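Local structure of putative isomerase YbhH (Escherichia coli, 6OTV) at residues 186-191 against 293-298; 252-257 against 297-302; 263-268 against 308-313. The protein probably acts as an isomerase of the PrpF family, within the clan of diaminopimelate epimerase. One frame throughout, in Å; residues are numbered along the deposited sequence.

Contact 1 of 3, residues 186-191 against 293-298; sequences DVPVTC and GTVTRQ
The 3-10 turn 295-298 leans on the side of strand 187-193, with Val-295 at its start meeting Thr-190 and Pro-188. The backbone N of Val-295 donates an almost straight hydrogen bond to Thr-190 OG1 (2.7 Å, 172° at the hydrogen). That oxygen stands anti to the carbonyl carbon of its own residue (chi1 -76°) and also gives its proton to Gln-180 O, so the buried hydroxyl both accepts and donates. Round this bond the side chains of Thr-190 and Val-295 pass one another pointing opposite ways, bringing Val-295 CG1 to 3.3 Å from Thr-190 OG1. The other branch, Val-295 CG2, turns to Pro-188, 3.4 Å from its O and 4.1 Å from its CB. At the opposite end of the contact Thr-190 CG2 meets Thr-294 CG2 methyl to methyl at 3.9 Å, while Thr-294 OG1 turns to Ser-288 O. Val-295 also packs on Ile-200 and Pro-202 of strand 197-202, an antiparallel neighbour of strand 187-193. Val-189 points away from the turn and rests on Ile-230 of helix 221-237, which leaves the strand lying between that helix and the 3-10 turn.

Contact 2 of 3, residues 252-257 against 297-302; sequences VLISPA and RQIVPS
Ile-299 is the main side chain of a wholly apolar and van der Waals contact, set against Ile-254 and Pro-256 where strand 250-255 runs out. Among side chains, the tip of Ile-254 does the touching: CD1 comes to 3.8 Å from Ile-299 CG1 and 4.0 Å from Ile-299 CB, the two chains crossing at a slant. Ile-254 CG1 sits between its backbone N and carbonyl carbon (chi1 65°), and CD1 continues nearly anti to CA (chi2 163°), which carries the methyl out to the loop. The second branch of Ile-299 serves the other neighbour, CG2 lying 4.0 Å from Pro-256 CD, the two side chains crossing at about a right angle.

Side chains also press on backbone. Pro-256 CG lies 3.7 Å from Ile-299 O, and Ile-299 CG2 approaches Ser-255 CA at 4.1 Å. One methyl of Val-300 does the rest: CG1 packs on Pro-256 CA at 3.8 Å and lies near Ser-255 O.

Ser-255 OG and Pro-256 O are bonded outside the two segments: the CB of Ser-255 points away from the loop and its OG bonds to Asn-264 ND2, while Pro-256 O is bonded to Tyr-211 OH.

Ile-299 also rests on Pro-202, and both Ile-254 and Val-300 touch Ile-263 of strand 263-267. An irregular loop that follows helix 279-290 therefore lies against the end of strand 250-255. The setting is probably as in the diaminopimelate epimerase fold, where each of two similar domains wraps its strands round a central helix.

Contact 3 of 3, residues 263-268 against 308-313; sequences INVRYF and INIEHP
Ile-263 and Ile-310 run alongside each other on one face of the strands, with Ile-263 CG2 3.5 Å from Ile-310 CD1, in the tight, buried half of the contact. Val-265 CG1 joins them at 3.8 Å from Ile-310 CG2, and helix 279-290 lies over this face through Ile-285 and Ser-286. Two backbone bonds, both made by Glu-311, join the strands: Glu-311 N to Ile-263 O (2.8 Å, 168°) and Val-265 N to Glu-311 O (2.8 Å, 145°). Ile-263 pairs with Ile-310 and Asn-264 with Glu-311 as parallel bridges between strands 263-267 and 306-312, connected through that same helix; the short strand axes cross at 44°. On the opposite face stand Asn-264 and Glu-311, whose carboxylate is held by backbone N-H groups: OE1 by Gln-258, OE2 by Lys-259 and Gly-261. Toward His-312 and Pro-313, both partly exposed, the backbone bonds give way to side-chain packing: Pro-313 CG sits over one guanidinium face of the buried Arg-266, 3.3 Å off its plane and nearer the rim than the centre. Arg-266 NH1 bonds to Val-265 O at 2.8 Å and, more bent, to Asn-264 OD1 at 3.1 Å, while NE bonds to Glu-212 O.

In the fold
From the N terminus, 186-191 comes first and waits about a hundred residues for 293-298, so contact 1 closes the longest loop, which takes in helices 221-237 and 279-290. Strand 250-255 begins within that loop; contact 2 closes on 297-302, sharing Arg-297 and Gln-298 with contact 1. Contact 3 opens later, at strand 263-267, and ends beyond both, so its loop crosses the other two. Strands 250-255 and 263-267 are antiparallel neighbours that join contacts 2 and 3 through backbone bonds. Thr-296 packs on Ile-254 and Ile-263, linking contact 1 to both. Contacts 1 and 2 tie the loop after helix 279-290 to strands 187-193 and 250-255; contact 3 pairs strand 263-267 with 306-312, into which that loop leads.

Contact 1 of 3, residues 186-191 against 293-298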
loop_
_atom_site.group_PDB
_atom_site.type_symbol
_atom_site.label_atom_id
_atom_site.label_comp_id
_atom_site.label_asym_id
_atom_site.label_seq_id
_atom_site.Cartn_x
_atom_site.Cartn_y
_atom_site.Cartn_z
ATOM N N ASP A 186 -38.053 -3.823 13.337
ATOM C CA ASP A 186 -38.804 -4.324 12.183
ATOM C C ASP A 186 -38.506 -3.532 10.912
ATOM O O ASP A 186 -39.355 -3.417 10.025
ATOM C CB ASP A 186 -40.310 -4.337 12.467
ATOM C CG ASP A 186 -40.657 -5.145 13.700
ATOM O OD1 ASP A 186 -40.033 -6.207 13.910
ATOM O OD2 ASP A 186 -41.548 -4.717 14.466
ATOM N N VAL A 187 -37.297 -2.991 10.806
ATOM C CA VAL A 187 -36.857 -2.238 9.640
ATOM C C VAL A 187 -35.662 -2.964 9.034
ATOM O O VAL A 187 -34.635 -3.123 9.700
ATOM C CB VAL A 187 -36.483 -0.787 9.991
ATOM C CG1 VAL A 187 -36.004 -0.046 8.750
ATOM C CG2 VAL A 187 -37.661 -0.070 10.632
ATOM N N PRO A 188 -35.740 -3.425 7.785
ATOM C CA PRO A 188 -34.579 -4.077 7.157
ATOM C C PRO A 188 -33.506 -3.050 6.829
ATOM O O PRO A 188 -33.752 -2.098 6.087
ATOM C CB PRO A 188 -35.169 -4.707 5.890
ATOM C CG PRO A 188 -36.348 -3.845 5.564
ATOM C CD PRO A 188 -36.908 -3.384 6.888
ATOM N N VAL A 189 -32.312 -3.240 7.393
ATOM C CA VAL A 189 -31.190 -2.337 7.179
ATOM C C VAL A 189 -29.975 -3.153 6.754
ATOM O O VAL A 189 -29.986 -4.384 6.762
ATOM C CB VAL A 189 -30.860 -1.495 8.430
ATOM C CG1 VAL A 189 -32.094 -0.739 8.913
ATOM C CG2 VAL A 189 -30.284 -2.376 9.531
ATOM N N THR A 190 -28.914 -2.441 6.377
ATOM C CA THR A 190 -27.640 -3.054 6.026
ATOM C C THR A 190 -26.518 -2.352 6.774
ATOM O O THR A 190 -26.391 -1.125 6.705
ATOM C CB THR A 190 -27.382 -2.997 4.515
ATOM O OG1 THR A 190 -28.185 -3.983 3.854
ATOM C CG2 THR A 190 -25.913 -3.262 4.212
ATOM N N CYS A 191 -25.716 -3.131 7.492
ATOM C CA CYS A 191 -24.554 -2.622 8.207
ATOM C C CYS A 191 -23.307 -2.949 7.399
ATOM O O CYS A 191 -22.990 -4.125 7.188
ATOM C CB CYS A 191 -24.472 -3.222 9.608
ATOM S SG CYS A 191 -25.904 -2.846 10.645
ATOM N N GLY A 293 -26.937 -8.984 -1.883
ATOM C CA GLY A 293 -27.601 -9.318 -0.641
ATOM C C GLY A 293 -27.881 -8.158 0.289
ATOM O O GLY A 293 -28.485 -8.371 1.348
ATOM N N THR A 294 -27.462 -6.945 -0.058
ATOM C CA THR A 294 -27.722 -5.803 0.803
ATOM C C THR A 294 -29.158 -5.317 0.628
ATOM O O THR A 294 -29.843 -5.645 -0.346
ATOM C CB THR A 294 -26.750 -4.662 0.507
ATOM O OG1 THR A 294 -26.880 -4.268 -0.865
ATOM C CG2 THR A 294 -25.312 -5.093 0.782
ATOM N N VAL A 295 -29.610 -4.516 1.596
ATOM C CA VAL A 295 -30.954 -3.956 1.531
ATOM C C VAL A 295 -31.101 -2.999 0.354
ATOM O O VAL A 295 -32.226 -2.710 -0.072
ATOM C CB VAL A 295 -31.306 -3.257 2.858
ATOM C CG1 VAL A 295 -30.585 -1.919 2.970
ATOM C CG2 VAL A 295 -32.812 -3.085 2.991
ATOM N N THR A 296 -29.983 -2.506 -0.188
ATOM C CA THR A 296 -30.040 -1.615 -1.341
ATOM C C THR A 296 -30.632 -2.315 -2.559
ATOM O O THR A 296 -31.291 -1.673 -3.385
ATOM C CB THR A 296 -28.639 -1.079 -1.649
ATOM O OG1 THR A 296 -28.086 -0.486 -0.468
ATOM C CG2 THR A 296 -28.689 -0.026 -2.736
ATOM N N ARG A 297 -30.433 -3.630 -2.674
ATOM C CA ARG A 297 -30.982 -4.377 -3.799
ATOM C C ARG A 297 -32.505 -4.432 -3.778
ATOM O O ARG A 297 -33.114 -4.717 -4.814
ATOM C CB ARG A 297 -30.415 -5.795 -3.811
ATOM C CG ARG A 297 -28.896 -5.863 -3.884
ATOM C CD ARG A 297 -28.393 -5.510 -5.271
ATOM N NE ARG A 297 -27.046 -6.024 -5.500
ATOM C CZ ARG A 297 -26.452 -6.054 -6.687
ATOM N NH1 ARG A 297 -27.085 -5.599 -7.759
ATOM N NH2 ARG A 297 -25.224 -6.541 -6.805
ATOM N N GLN A 298 -33.130 -4.174 -2.630
ATOM C CA GLN A 298 -34.583 -4.132 -2.519
ATOM C C GLN A 298 -35.157 -2.739 -2.742
ATOM O O GLN A 298 -36.380 -2.574 -2.691
ATOM C CB GLN A 298 -35.032 -4.629 -1.139
ATOM C CG GLN A 298 -34.409 -5.935 -0.692
ATOM C CD GLN A 298 -34.842 -6.327 0.709
ATOM O OE1 GLN A 298 -35.627 -5.623 1.349
ATOM N NE2 GLN A 298 -34.330 -7.453 1.193
#

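Contact 2 of 3, residues 252-257 against 297-302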
loop_
_atom_site.group_PDB
_atom_site.type_symbol
_atom_site.label_atom_id
_atom_site.label_comp_id
_atom_site.label_asym_id
_atom_site.label_seq_id
_atom_site.Cartn_x
_atom_site.Cartn_y
_atom_site.Cartn_z
ATOM N N VAL A 252 -27.792 6.351 7.111
ATOM C CA VAL A 252 -28.065 6.858 5.770
ATOM C C VAL A 252 -29.461 6.419 5.360
ATOM O O VAL A 252 -29.732 5.216 5.258
ATOM C CB VAL A 252 -27.037 6.363 4.739
ATOM C CG1 VAL A 252 -27.401 6.899 3.368
ATOM C CG2 VAL A 252 -25.627 6.782 5.138
ATOM N N LEU A 253 -30.341 7.386 5.118
ATOM C CA LEU A 253 -31.640 7.097 4.527
ATOM C C LEU A 253 -31.499 7.021 3.011
ATOM O O LEU A 253 -30.928 7.922 2.390
ATOM C CB LEU A 253 -32.658 8.168 4.914
ATOM C CG LEU A 253 -32.955 8.331 6.404
ATOM C CD1 LEU A 253 -34.093 9.319 6.605
ATOM C CD2 LEU A 253 -33.293 6.987 7.027
ATOM N N ILE A 254 -32.004 5.943 2.415
ATOM C CA ILE A 254 -31.878 5.746 0.977
ATOM C C ILE A 254 -33.259 5.659 0.342
ATOM O O ILE A 254 -34.244 5.258 0.969
ATOM C CB ILE A 254 -31.041 4.498 0.622
ATOM C CG1 ILE A 254 -31.744 3.218 1.078
ATOM C CG2 ILE A 254 -29.648 4.601 1.225
ATOM C CD1 ILE A 254 -31.200 1.966 0.421
ATOM N N SER A 255 -33.312 6.052 -0.925
ATOM C CA SER A 255 -34.511 6.004 -1.747
ATOM C C SER A 255 -34.069 6.010 -3.201
ATOM O O SER A 255 -32.918 6.356 -3.495
ATOM C CB SER A 255 -35.441 7.194 -1.447
ATOM O OG SER A 255 -34.834 8.427 -1.791
ATOM N N PRO A 256 -34.941 5.617 -4.131
ATOM C CA PRO A 256 -34.540 5.605 -5.543
ATOM C C PRO A 256 -34.130 6.991 -6.022
ATOM O O PRO A 256 -34.579 8.014 -5.499
ATOM C CB PRO A 256 -35.798 5.115 -6.269
ATOM C CG PRO A 256 -36.556 4.354 -5.237
ATOM C CD PRO A 256 -36.297 5.065 -3.944
ATOM N N ALA A 257 -33.254 7.009 -7.022
ATOM C CA ALA A 257 -32.817 8.262 -7.620
ATOM C C ALA A 257 -33.972 8.948 -8.342
ATOM O O ALA A 257 -34.918 8.306 -8.804
ATOM C CB ALA A 257 -31.671 8.015 -8.599
ATOM N N ARG A 297 -30.433 -3.630 -2.674
ATOM C CA ARG A 297 -30.982 -4.377 -3.799
ATOM C C ARG A 297 -32.505 -4.432 -3.778
ATOM O O ARG A 297 -33.114 -4.717 -4.814
ATOM C CB ARG A 297 -30.415 -5.795 -3.811
ATOM C CG ARG A 297 -28.896 -5.863 -3.884
ATOM C CD ARG A 297 -28.393 -5.510 -5.271
ATOM N NE ARG A 297 -27.046 -6.024 -5.500
ATOM C CZ ARG A 297 -26.452 -6.054 -6.687
ATOM N NH1 ARG A 297 -27.085 -5.599 -7.759
ATOM N NH2 ARG A 297 -25.224 -6.541 -6.805
ATOM N N GLN A 298 -33.130 -4.174 -2.630
ATOM C CA GLN A 298 -34.583 -4.132 -2.519
ATOM C C GLN A 298 -35.157 -2.739 -2.742
ATOM O O GLN A 298 -36.380 -2.574 -2.691
ATOM C CB GLN A 298 -35.032 -4.629 -1.139
ATOM C CG GLN A 298 -34.409 -5.935 -0.692
ATOM C CD GLN A 298 -34.842 -6.327 0.709
ATOM O OE1 GLN A 298 -35.627 -5.623 1.349
ATOM N NE2 GLN A 298 -34.330 -7.453 1.193
ATOM N N ILE A 299 -34.312 -1.734 -2.973
ATOM C CA ILE A 299 -34.737 -0.342 -3.062
ATOM C C ILE A 299 -34.514 0.221 -4.461
ATOM O O ILE A 299 -35.408 0.848 -5.039
ATOM C CB ILE A 299 -34.026 0.532 -2.003
ATOM C CG1 ILE A 299 -34.185 -0.083 -0.609
ATOM C CG2 ILE A 299 -34.560 1.957 -2.028
ATOM C CD1 ILE A 299 -35.623 -0.340 -0.206
ATOM N N VAL A 300 -33.335 -0.002 -5.024
ATOM C CA VAL A 300 -32.969 0.573 -6.317
ATOM C C VAL A 300 -32.634 -0.570 -7.263
ATOM O O VAL A 300 -32.277 -1.677 -6.826
ATOM C CB VAL A 300 -31.796 1.573 -6.188
ATOM C CG1 VAL A 300 -32.143 2.665 -5.190
ATOM C CG2 VAL A 300 -30.514 0.852 -5.790
ATOM N N PRO A 301 -32.747 -0.344 -8.573
ATOM C CA PRO A 301 -32.348 -1.376 -9.536
ATOM C C PRO A 301 -30.859 -1.679 -9.444
ATOM O O PRO A 301 -30.060 -0.881 -8.947
ATOM C CB PRO A 301 -32.702 -0.756 -10.895
ATOM C CG PRO A 301 -33.703 0.303 -10.586
ATOM C CD PRO A 301 -33.321 0.837 -9.241
ATOM N N SER A 302 -30.490 -2.857 -9.945
ATOM C CA SER A 302 -29.099 -3.283 -9.916
ATOM C C SER A 302 -28.239 -2.369 -10.784
ATOM O O SER A 302 -28.685 -1.844 -11.808
ATOM C CB SER A 302 -28.976 -4.729 -10.392
ATOM O OG SER A 302 -29.426 -4.860 -11.728
#

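Contact 3 of 3, residues 263-268 against 308-313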
loop_
_atom_site.group_PDB
_atom_site.type_symbol
_atom_site.label_atom_id
_atom_site.label_comp_id
_atom_site.label_asym_id
_atom_site.label_seq_id
_atom_site.Cartn_x
_atom_site.Cartn_y
_atom_site.Cartn_z
ATOM N N ILE A 263 -29.097 6.060 -6.995
ATOM C CA ILE A 263 -29.732 6.045 -5.682
ATOM C C ILE A 263 -29.744 7.466 -5.139
ATOM O O ILE A 263 -28.931 8.303 -5.544
ATOM C CB ILE A 263 -28.976 5.067 -4.743
ATOM C CG1 ILE A 263 -29.744 4.824 -3.442
ATOM C CG2 ILE A 263 -27.583 5.578 -4.460
ATOM C CD1 ILE A 263 -29.153 3.711 -2.599
ATOM N N ASN A 264 -30.680 7.744 -4.238
ATOM C CA ASN A 264 -30.759 9.012 -3.530
ATOM C C ASN A 264 -30.559 8.753 -2.042
ATOM O O ASN A 264 -31.082 7.774 -1.500
ATOM C CB ASN A 264 -32.106 9.698 -3.780
ATOM C CG ASN A 264 -32.341 10.879 -2.859
ATOM O OD1 ASN A 264 -31.783 11.960 -3.058
ATOM N ND2 ASN A 264 -33.170 10.678 -1.844
ATOM N N VAL A 265 -29.794 9.618 -1.377
ATOM C CA VAL A 265 -29.423 9.375 0.010
ATOM C C VAL A 265 -29.649 10.630 0.844
ATOM O O VAL A 265 -29.655 11.757 0.341
ATOM C CB VAL A 265 -27.956 8.899 0.156
ATOM C CG1 VAL A 265 -27.696 7.654 -0.691
ATOM C CG2 VAL A 265 -26.986 10.016 -0.200
ATOM N N ARG A 266 -29.848 10.408 2.142
ATOM C CA ARG A 266 -29.844 11.459 3.155
ATOM C C ARG A 266 -28.853 11.032 4.229
ATOM O O ARG A 266 -29.092 10.051 4.942
ATOM C CB ARG A 266 -31.240 11.684 3.740
ATOM C CG ARG A 266 -32.213 12.346 2.773
ATOM C CD ARG A 266 -31.712 13.721 2.356
ATOM N NE ARG A 266 -32.613 14.388 1.417
ATOM C CZ ARG A 266 -32.508 14.317 0.091
ATOM N NH1 ARG A 266 -31.542 13.601 -0.471
ATOM N NH2 ARG A 266 -33.374 14.966 -0.678
ATOM N N TYR A 267 -27.748 11.763 4.340
ATOM C CA TYR A 267 -26.592 11.357 5.133
ATOM C C TYR A 267 -26.640 12.039 6.496
ATOM O O TYR A 267 -26.576 13.269 6.581
ATOM C CB TYR A 267 -25.304 11.714 4.386
ATOM C CG TYR A 267 -24.023 11.162 4.974
ATOM C CD1 TYR A 267 -23.705 9.816 4.855
ATOM C CD2 TYR A 267 -23.113 11.997 5.611
ATOM C CE1 TYR A 267 -22.525 9.309 5.377
ATOM C CE2 TYR A 267 -21.929 11.500 6.136
ATOM C CZ TYR A 267 -21.641 10.156 6.016
ATOM O OH TYR A 267 -20.466 9.657 6.536
ATOM N N PHE A 268 -26.745 11.246 7.557
ATOM C CA PHE A 268 -26.818 11.777 8.911
ATOM C C PHE A 268 -25.464 11.670 9.603
ATOM O O PHE A 268 -24.763 10.661 9.470
ATOM C CB PHE A 268 -27.903 11.058 9.715
ATOM C CG PHE A 268 -29.297 11.477 9.338
ATOM C CD1 PHE A 268 -29.931 12.507 10.017
ATOM C CD2 PHE A 268 -29.966 10.863 8.289
ATOM C CE1 PHE A 268 -31.211 12.905 9.668
ATOM C CE2 PHE A 268 -31.246 11.257 7.937
ATOM C CZ PHE A 268 -31.868 12.278 8.626
ATOM N N ILE A 308 -21.288 4.747 -10.612
ATOM C CA ILE A 308 -22.457 4.712 -9.741
ATOM C C ILE A 308 -22.709 6.135 -9.263
ATOM O O ILE A 308 -21.897 6.703 -8.522
ATOM C CB ILE A 308 -22.264 3.754 -8.562
ATOM C CG1 ILE A 308 -22.004 2.342 -9.085
ATOM C CG2 ILE A 308 -23.475 3.778 -7.655
ATOM C CD1 ILE A 308 -21.900 1.301 -8.004
ATOM N N ASN A 309 -23.825 6.713 -9.694
ATOM C CA ASN A 309 -24.161 8.097 -9.383
ATOM C C ASN A 309 -25.037 8.137 -8.133
ATOM O O ASN A 309 -26.122 7.540 -8.112
ATOM C CB ASN A 309 -24.861 8.737 -10.581
ATOM C CG ASN A 309 -25.200 10.192 -10.356
ATOM O OD1 ASN A 309 -26.295 10.522 -9.902
ATOM N ND2 ASN A 309 -24.265 11.075 -10.683
ATOM N N ILE A 310 -24.561 8.823 -7.093
ATOM C CA ILE A 310 -25.251 8.930 -5.808
ATOM C C ILE A 310 -25.841 10.329 -5.694
ATOM O O ILE A 310 -25.103 11.323 -5.698
ATOM C CB ILE A 310 -24.312 8.661 -4.621
ATOM C CG1 ILE A 310 -23.412 7.449 -4.877
ATOM C CG2 ILE A 310 -25.119 8.487 -3.336
ATOM C CD1 ILE A 310 -24.136 6.141 -4.908
ATOM N N GLU A 311 -27.160 10.408 -5.556
ATOM C CA GLU A 311 -27.842 11.686 -5.409
ATOM C C GLU A 311 -27.967 12.055 -3.935
ATOM O O GLU A 311 -28.162 11.188 -3.077
ATOM C CB GLU A 311 -29.221 11.636 -6.074
ATOM C CG GLU A 311 -29.142 11.374 -7.577
ATOM C CD GLU A 311 -30.498 11.323 -8.261
ATOM O OE1 GLU A 311 -31.534 11.367 -7.563
ATOM O OE2 GLU A 311 -30.524 11.237 -9.507
ATOM N N HIS A 312 -27.844 13.345 -3.651
ATOM C CA HIS A 312 -27.885 13.864 -2.291
ATOM C C HIS A 312 -28.566 15.223 -2.342
ATOM O O HIS A 312 -28.851 15.740 -3.429
ATOM C CB HIS A 312 -26.469 13.946 -1.693
ATOM C CG HIS A 312 -25.523 14.805 -2.472
ATOM N ND1 HIS A 312 -25.525 16.180 -2.391
ATOM C CD2 HIS A 312 -24.537 14.479 -3.341
ATOM C CE1 HIS A 312 -24.585 16.666 -3.182
ATOM N NE2 HIS A 312 -23.970 15.656 -3.768
ATOM N N PRO A 313 -28.870 15.823 -1.178
ATOM C CA PRO A 313 -29.678 17.061 -1.181
ATOM C C PRO A 313 -29.201 18.170 -2.111
ATOM O O PRO A 313 -30.036 18.942 -2.595
ATOM C CB PRO A 313 -29.611 17.509 0.282
ATOM C CG PRO A 313 -29.520 16.251 1.036
ATOM C CD PRO A 313 -28.684 15.321 0.199
#